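Local coordinates for type II secretion system protein C (Vibrio cholerae, PDB 2I6V) that is the PDZ domain, probably periplasmic, of a type II secretion component that is probably required to move cholera toxin through the outer membrane, at residues I35-G40 and L72-D77. Sequence-based numbering, arbitrary orientation.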
# COMPACT_ATOMS: atom_id res chain seq x y z
N ILE A 35 -1.99 -0.57 12.32
CA ILE A 35 -1.43 -1.53 11.36
C ILE A 35 0.10 -1.44 11.28
O ILE A 35 0.74 -2.29 10.66
CB ILE A 35 -2.06 -1.43 9.94
CG1 ILE A 35 -1.71 -0.10 9.28
CG2 ILE A 35 -3.59 -1.62 9.96
CD1 ILE A 35 -2.38 0.06 7.93
N GLY A 36 0.66 -0.42 11.91
CA GLY A 36 2.11 -0.32 12.07
C GLY A 36 2.82 0.34 10.91
O GLY A 36 4.00 0.07 10.69
N LEU A 37 2.13 1.19 10.17
CA LEU A 37 2.80 1.96 9.12
C LEU A 37 3.52 3.16 9.71
O LEU A 37 3.20 3.63 10.81
CB LEU A 37 1.80 2.43 8.07
CG LEU A 37 1.30 1.38 7.09
CD1 LEU A 37 0.22 1.98 6.20
CD2 LEU A 37 2.47 0.88 6.25
N GLN A 38 4.51 3.66 8.97
CA GLN A 38 5.23 4.86 9.35
C GLN A 38 5.36 5.75 8.13
O GLN A 38 5.55 5.25 7.01
CB GLN A 38 6.61 4.51 9.92
CG GLN A 38 6.51 3.71 11.21
CD GLN A 38 7.86 3.45 11.85
OE1 GLN A 38 8.89 3.92 11.37
NE2 GLN A 38 7.86 2.69 12.94
N ASP A 39 5.22 7.05 8.34
CA ASP A 39 5.38 8.01 7.25
C ASP A 39 6.73 7.77 6.58
O ASP A 39 7.75 7.57 7.26
CB ASP A 39 5.32 9.45 7.77
CG ASP A 39 5.48 10.46 6.66
OD1 ASP A 39 4.62 10.48 5.77
OD2 ASP A 39 6.48 11.24 6.68
N GLY A 40 6.75 7.77 5.25
CA GLY A 40 7.98 7.54 4.51
C GLY A 40 8.33 6.08 4.23
O GLY A 40 9.34 5.80 3.58
N LEU A 72 -0.07 -5.18 2.67
CA LEU A 72 0.77 -4.22 1.98
C LEU A 72 2.20 -4.52 2.40
O LEU A 72 2.52 -4.51 3.59
CB LEU A 72 0.38 -2.81 2.42
CG LEU A 72 1.02 -1.59 1.76
CD1 LEU A 72 0.63 -1.48 0.28
CD2 LEU A 72 0.57 -0.35 2.51
N THR A 73 3.07 -4.80 1.43
CA THR A 73 4.46 -5.05 1.73
C THR A 73 5.18 -3.71 1.67
O THR A 73 5.11 -3.02 0.66
CB THR A 73 5.11 -6.01 0.71
OG1 THR A 73 4.40 -7.26 0.71
CG2 THR A 73 6.58 -6.27 1.08
N VAL A 74 5.86 -3.35 2.75
CA VAL A 74 6.62 -2.09 2.75
C VAL A 74 8.10 -2.32 3.03
O VAL A 74 8.47 -3.32 3.64
CB VAL A 74 6.07 -1.08 3.77
CG1 VAL A 74 4.58 -0.79 3.50
CG2 VAL A 74 6.28 -1.57 5.20
N GLU A 75 8.92 -1.37 2.59
CA GLU A 75 10.35 -1.39 2.87
C GLU A 75 10.67 -0.24 3.81
O GLU A 75 10.26 0.90 3.57
CB GLU A 75 11.13 -1.23 1.57
CG GLU A 75 12.58 -1.66 1.64
CD GLU A 75 13.14 -1.95 0.26
OE1 GLU A 75 13.28 -0.99 -0.53
OE2 GLU A 75 13.41 -3.13 -0.06
N ARG A 76 11.39 -0.55 4.89
CA ARG A 76 11.73 0.42 5.92
C ARG A 76 13.13 0.06 6.42
O ARG A 76 13.37 -1.07 6.83
CB ARG A 76 10.70 0.35 7.06
CG ARG A 76 10.95 1.36 8.17
CD ARG A 76 10.08 1.04 9.39
NE ARG A 76 8.68 1.04 9.02
CZ ARG A 76 7.71 0.45 9.73
NH1 ARG A 76 8.01 -0.20 10.84
NH2 ARG A 76 6.45 0.50 9.30
N ASP A 77 14.04 1.02 6.33
CA ASP A 77 15.43 0.80 6.73
C ASP A 77 16.04 -0.42 6.04
O ASP A 77 16.79 -1.20 6.65
CB ASP A 77 15.54 0.70 8.25
CG ASP A 77 14.94 1.90 8.96
OD1 ASP A 77 15.11 3.04 8.45
OD2 ASP A 77 14.30 1.72 10.01
O HOH W 1 5.86 -1.88 12.03
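Gln38 lays its side-chain amide flat over one face of the Arg76 guanidinium, the two planes only 3° apart. Gln38 CD sits above the centre of the group, 3.7 Å from Arg76 CZ, while OE1 lies over the NE and CD end of the arginine and NE2 over NH1. The two chains run across each other at about a right angle, Gln38 extended beyond CG and Arg76 bent at chi3 (-58°), the turn that sets CZ off the line of the methylenes.

In its own plane the guanidinium is held at its edge. Arg76 NH2 donates to Gly36 O at 2.8 Å, with NH2 in the plane of the carbonyl, at a C=O...N angle of 151°. A water bridges the same two groups, giving a hydrogen to Gly36 O and taking one from Arg76 NH1 at 3.0 Å, so the carbonyl is gripped twice. NH2 also forms a salt bridge with Asp41 OD2, and the same oxygen accepts a hydrogen bond from Gln38 N, which links the two stacked residues through one carboxylate.

Beneath the polar layer, Leu37 turns inward: its CD2 meets Val74 CG1 at 3.8 Å and reaches Leu72 CD2 more loosely at 4.4 Å. Val83 of strand 79-86 also packs against Leu37.

Gly36, with positive phi, ends helix 29-34 in a Schellman motif, and its carbonyl faces Arg76. The contact thus ties the connection between helix 29-34 and strand 42-46 to strand 69-76, part of the antiparallel sheet of the PDZ domain.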